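Local structure of acyl-CoA dehydrogenase (Slackia heliotrinireducens, 4RM7) at residues K25-T28 with K34-K37; I205-L210 with R360-A365. The protein is a member of the acyl-CoA dehydrogenase family, a four-chain assembly whose subunits combine a helical N-terminal domain, a beta-rich middle domain and a helical C-terminal domain. All coordinates share one frame; numbering follows the deposited sequence.

Contact 1: residues K25-T28 with K34-K37; sequences KYFT and KWRK
Y26 and F27 meet W35 across the short turn between helix 10-26 and helix 29-38, where F27 CA and W35 CA lie 9.5 Å apart. F27 is the first residue to leave helical geometry and sits at the centre of an inverse gamma turn, closed by a weak hydrogen bond from T28 N to Y26 O of 2.9 Å. T28 then occupies the N-cap position of the next helix, its OG1 accepting from S31 N.

The indole spans the corner with its six-membered ring leading. With CG of W35 set beside the backbone N and opposite the carbonyl carbon (chi1 -64°), the far rim, CZ3 and CH2, arrives at the turn. F27 CD1 lies at the edge of the indole, in its plane, 3.6 Å from W35 CZ3. The two planes are almost perpendicular, at 87°, yet W35 CZ3 reaches the phenyl ring obliquely, and the centroids of the F27 ring and the W35 six-membered ring are 5.9 Å apart. W35 CH2 also comes within 3.3 Å of Y26 O, and it lies 4.2 Å from Y26 CB, while the phenol ring itself leads off elsewhere. V45 of helix 43-50 touches Y26, F27 and W35 together, and L41 and P42 add to the cover on the indole.

No hydrogen bond links 25-28 to 34-37. The turn and helix 29-38 of the N-terminal domain meet here through van der Waals contact of the indole rim with the phenyl group and with the Y26 carbonyl, which also takes part in the turn.

Contact 2: residues I205-L210 with R360-A365; sequences IGQSML and RGYQFA
Q207 extends its side chain to G361 and Y362, joining the loop between strands 197-202 and 212-221 to residues 360-362 of helix 351-362. The close packing is concentrated at the amide. Q207 NE2 comes within 3.3 Å of Y362 CE1 and 3.4 Å of Y362 CD1, approaching the ring obliquely, with amide and ring planes 36° apart. The same nitrogen lies 3.7 Å from G361 C, beside backbone that carries no side chain. CG of Q207 stands opposite its carbonyl carbon, beside the backbone N (chi1 -58°), and the chain beyond it is extended, which carries the amide across. The backbone of Q207 is hydrogen-bonded at both N and O: Q207 N donates to D358 OD1, and Q207 O accepts from L210 N, closing a type I turn, and from K204 NZ.

Away from this point the segments separate. L210, partly exposed, points its CB toward 360-365 but makes no contact with it, and S208, in the same turn and also partly exposed, is more distant still. The second subunit covers another part: its Q339 and S335 bond the R360 guanidinium, and its Y346 packs on I205 and Q207.

No hydrogen bond crosses between 205-210 and 360-365. Q207 NE2 and Y362 OH, the latter bonded to E256, both have hydrogen-bond partners outside this contact, and the amide-ring contact between the middle and C-terminal domains is probably mainly van der Waals in nature.

The two contacts follow one another in sequence, with centres about 18 Å apart. These centres lie about 19 Å and 10 Å from the centre of the chain, so contact 1 is the more peripheral. Even so, they touch directly. The selenomethionine M209, in the turn Q207-L210, packs against helix 29-38: its CG lies 3.6 Å from W35 O and its CE 3.5 Å from R36 CG. L41 touches both W35 and M209, and R36 also packs on D358, whose carboxylate accepts a hydrogen bond from Q207 N. Residues 34-37, 205-210 and D358 thus bring parts of all three domains together within one subunit, whereas contact 2 alone of the two meets the second subunit.

Contact 1: residues K25-T28 with K34-K37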
loop_
_atom_site.group_PDB
_atom_site.type_symbol
_atom_site.label_atom_id
_atom_site.label_comp_id
_atom_site.label_asym_id
_atom_site.label_seq_id
_atom_site.Cartn_x
_atom_site.Cartn_y
_atom_site.Cartn_z
ATOM N N LYS A 25 26.252 5.821 27.699
ATOM C CA LYS A 25 26.610 5.589 29.079
ATOM C C LYS A 25 25.496 5.011 29.924
ATOM O O LYS A 25 25.721 4.092 30.686
ATOM C CB LYS A 25 27.076 6.905 29.685
ATOM C CG LYS A 25 27.351 6.896 31.169
ATOM C CD LYS A 25 28.205 8.098 31.516
ATOM C CE LYS A 25 28.167 8.423 32.993
ATOM N NZ LYS A 25 28.155 7.184 33.803
ATOM N N TYR A 26 24.293 5.544 29.798
ATOM C CA TYR A 26 23.201 5.085 30.639
ATOM C C TYR A 26 22.267 4.076 30.008
ATOM O O TYR A 26 21.798 3.176 30.668
ATOM C CB TYR A 26 22.396 6.266 31.158
ATOM C CG TYR A 26 23.155 7.120 32.130
ATOM C CD1 TYR A 26 23.378 6.700 33.426
ATOM C CD2 TYR A 26 23.651 8.345 31.753
ATOM C CE1 TYR A 26 24.075 7.482 34.316
ATOM C CE2 TYR A 26 24.351 9.127 32.635
ATOM C CZ TYR A 26 24.558 8.692 33.913
ATOM O OH TYR A 26 25.259 9.480 34.777
ATOM N N PHE A 27 21.970 4.246 28.732
ATOM C CA PHE A 27 20.953 3.433 28.102
ATOM C C PHE A 27 21.473 2.135 27.534
ATOM O O PHE A 27 21.505 1.934 26.337
ATOM C CB PHE A 27 20.201 4.242 27.066
ATOM C CG PHE A 27 19.536 5.449 27.635
ATOM C CD1 PHE A 27 18.520 5.319 28.541
ATOM C CD2 PHE A 27 19.941 6.708 27.277
ATOM C CE1 PHE A 27 17.907 6.425 29.077
ATOM C CE2 PHE A 27 19.336 7.818 27.808
ATOM C CZ PHE A 27 18.317 7.678 28.712
ATOM N N THR A 28 21.875 1.256 28.432
ATOM C CA THR A 28 22.249 -0.095 28.096
ATOM C C THR A 28 21.016 -0.948 27.946
ATOM O O THR A 28 19.969 -0.629 28.495
ATOM C CB THR A 28 23.134 -0.712 29.177
ATOM O OG1 THR A 28 22.469 -0.632 30.435
ATOM C CG2 THR A 28 24.429 0.028 29.267
ATOM N N LYS A 34 15.178 -2.908 32.543
ATOM C CA LYS A 34 14.724 -2.722 33.910
ATOM C C LYS A 34 13.855 -1.487 34.016
ATOM O O LYS A 34 12.867 -1.487 34.738
ATOM C CB LYS A 34 15.913 -2.620 34.877
ATOM C CG LYS A 34 15.554 -2.073 36.269
ATOM C CD LYS A 34 16.765 -2.043 37.194
ATOM C CE LYS A 34 16.441 -1.339 38.497
ATOM N NZ LYS A 34 15.390 -2.075 39.281
ATOM N N TRP A 35 14.224 -0.429 33.301
ATOM C CA TRP A 35 13.521 0.843 33.450
ATOM C C TRP A 35 12.144 0.765 32.798
ATOM O O TRP A 35 11.201 1.402 33.264
ATOM C CB TRP A 35 14.357 1.993 32.870
ATOM C CG TRP A 35 15.640 2.171 33.618
ATOM C CD1 TRP A 35 15.893 1.767 34.895
ATOM C CD2 TRP A 35 16.856 2.766 33.137
ATOM N NE1 TRP A 35 17.181 2.083 35.243
ATOM C CE2 TRP A 35 17.797 2.692 34.184
ATOM C CE3 TRP A 35 17.240 3.352 31.928
ATOM C CZ2 TRP A 35 19.096 3.179 34.059
ATOM C CZ3 TRP A 35 18.530 3.846 31.807
ATOM C CH2 TRP A 35 19.441 3.754 32.868
ATOM N N ARG A 36 12.039 -0.026 31.732
ATOM C CA ARG A 36 10.747 -0.347 31.127
ATOM C C ARG A 36 9.857 -1.007 32.175
ATOM O O ARG A 36 8.673 -0.704 32.282
ATOM C CB ARG A 36 10.912 -1.272 29.911
ATOM C CG ARG A 36 10.897 -0.557 28.573
ATOM C CD ARG A 36 10.700 -1.524 27.411
ATOM N NE ARG A 36 11.919 -1.714 26.620
ATOM C CZ ARG A 36 12.146 -1.151 25.430
ATOM N NH1 ARG A 36 11.232 -0.353 24.879
ATOM N NH2 ARG A 36 13.289 -1.385 24.782
ATOM N N LYS A 37 10.456 -1.896 32.959
ATOM C CA LYS A 37 9.763 -2.618 34.016
ATOM C C LYS A 37 9.366 -1.696 35.173
ATOM O O LYS A 37 8.313 -1.878 35.779
ATOM C CB LYS A 37 10.650 -3.764 34.509
ATOM C CG LYS A 37 10.163 -4.505 35.746
ATOM C CD LYS A 37 10.953 -4.120 37.000
ATOM C CE LYS A 37 12.431 -4.494 36.900
ATOM N NZ LYS A 37 13.173 -4.158 38.158
#

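Contact 2: residues I205-L210 with R360-A365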
loop_
_atom_site.group_PDB
_atom_site.type_symbol
_atom_site.label_atom_id
_atom_site.label_comp_id
_atom_site.label_asym_id
_atom_site.label_seq_id
_atom_site.Cartn_x
_atom_site.Cartn_y
_atom_site.Cartn_z
ATOM N N ILE A 205 -0.167 -0.901 25.573
ATOM C CA ILE A 205 0.614 -2.039 25.082
ATOM C C ILE A 205 2.058 -1.620 24.776
ATOM O O ILE A 205 2.938 -2.465 24.616
ATOM C CB ILE A 205 -0.015 -2.685 23.809
ATOM C CG1 ILE A 205 0.119 -1.739 22.609
ATOM C CG2 ILE A 205 -1.464 -3.078 24.057
ATOM C CD1 ILE A 205 -0.443 -2.269 21.322
ATOM N N GLY A 206 2.298 -0.315 24.692
ATOM C CA GLY A 206 3.633 0.195 24.451
ATOM C C GLY A 206 3.884 1.484 25.205
ATOM O O GLY A 206 2.982 1.993 25.873
ATOM N N GLN A 207 5.106 2.002 25.095
ATOM C CA GLN A 207 5.524 3.240 25.764
ATOM C C GLN A 207 5.388 3.142 27.270
ATOM O O GLN A 207 4.820 4.028 27.897
ATOM C CB GLN A 207 4.723 4.435 25.244
ATOM C CG GLN A 207 4.870 4.622 23.748
ATOM C CD GLN A 207 3.974 5.697 23.209
ATOM O OE1 GLN A 207 3.291 6.392 23.971
ATOM N NE2 GLN A 207 3.963 5.850 21.889
ATOM N N SER A 208 5.928 2.061 27.824
ATOM C CA SER A 208 5.836 1.727 29.244
ATOM C C SER A 208 6.333 2.826 30.187
ATOM O O SER A 208 5.802 2.995 31.281
ATOM C CB SER A 208 6.616 0.440 29.506
ATOM O OG SER A 208 6.016 -0.661 28.831
HETATM N N MSE A 209 7.294 3.612 29.742
HETATM C CA MSE A 209 7.933 4.582 30.597
HETATM C C MSE A 209 7.181 5.868 30.618
HETATM O O MSE A 209 7.622 6.848 31.231
HETATM C CB MSE A 209 9.339 4.822 30.108
HETATM C CG MSE A 209 10.217 3.703 30.611
HETATM SE SE MSE A 209 12.018 4.172 30.056
HETATM C CE MSE A 209 12.516 2.532 29.124
ATOM N N LEU A 210 6.050 5.904 29.949
ATOM C CA LEU A 210 5.261 7.106 29.936
ATOM C C LEU A 210 3.860 6.704 30.371
ATOM O O LEU A 210 2.911 6.741 29.594
ATOM C CB LEU A 210 5.262 7.675 28.524
ATOM C CG LEU A 210 4.975 9.153 28.292
ATOM C CD1 LEU A 210 5.960 10.035 29.034
ATOM C CD2 LEU A 210 4.984 9.468 26.807
ATOM N N ARG A 360 3.431 2.374 16.880
ATOM C CA ARG A 360 1.993 2.290 16.653
ATOM C C ARG A 360 1.265 3.299 17.515
ATOM O O ARG A 360 0.270 3.862 17.089
ATOM C CB ARG A 360 1.462 0.887 16.953
ATOM C CG ARG A 360 -0.025 0.716 16.656
ATOM C CD ARG A 360 -0.270 0.729 15.154
ATOM N NE ARG A 360 -1.689 0.801 14.764
ATOM C CZ ARG A 360 -2.471 1.866 14.940
ATOM N NH1 ARG A 360 -1.997 2.955 15.540
ATOM N NH2 ARG A 360 -3.739 1.832 14.542
ATOM N N GLY A 361 1.773 3.522 18.723
ATOM C CA GLY A 361 1.197 4.478 19.657
ATOM C C GLY A 361 1.344 5.930 19.212
ATOM O O GLY A 361 0.480 6.769 19.444
ATOM N N TYR A 362 2.439 6.232 18.543
ATOM C CA TYR A 362 2.620 7.551 17.977
ATOM C C TYR A 362 1.521 7.938 16.967
ATOM O O TYR A 362 1.285 9.110 16.719
ATOM C CB TYR A 362 4.002 7.625 17.340
ATOM C CG TYR A 362 5.125 7.575 18.355
ATOM C CD1 TYR A 362 4.968 8.127 19.626
ATOM C CD2 TYR A 362 6.335 6.969 18.053
ATOM C CE1 TYR A 362 5.993 8.089 20.553
ATOM C CE2 TYR A 362 7.367 6.931 18.972
ATOM C CZ TYR A 362 7.195 7.494 20.215
ATOM O OH TYR A 362 8.225 7.450 21.122
ATOM N N GLN A 363 0.825 6.962 16.404
ATOM C CA GLN A 363 -0.267 7.271 15.491
ATOM C C GLN A 363 -1.485 7.846 16.208
ATOM O O GLN A 363 -2.373 8.369 15.544
ATOM C CB GLN A 363 -0.665 6.039 14.702
ATOM C CG GLN A 363 0.390 5.599 13.698
ATOM C CD GLN A 363 -0.098 4.451 12.821
ATOM O OE1 GLN A 363 0.492 3.375 12.806
ATOM N NE2 GLN A 363 -1.181 4.682 12.089
ATOM N N PHE A 364 -1.523 7.743 17.544
ATOM C CA PHE A 364 -2.578 8.367 18.378
ATOM C C PHE A 364 -2.137 9.622 19.112
ATOM O O PHE A 364 -2.953 10.480 19.439
ATOM C CB PHE A 364 -3.100 7.410 19.446
ATOM C CG PHE A 364 -3.687 6.173 18.897
ATOM C CD1 PHE A 364 -4.926 6.196 18.300
ATOM C CD2 PHE A 364 -3.007 4.978 18.980
ATOM C CE1 PHE A 364 -5.476 5.044 17.799
ATOM C CE2 PHE A 364 -3.555 3.829 18.478
ATOM C CZ PHE A 364 -4.785 3.859 17.888
ATOM N N ALA A 365 -0.851 9.706 19.405
ATOM C CA ALA A 365 -0.338 10.790 20.227
ATOM C C ALA A 365 -0.358 12.091 19.456
ATOM O O ALA A 365 -0.007 12.119 18.277
ATOM C CB ALA A 365 1.082 10.485 20.694
#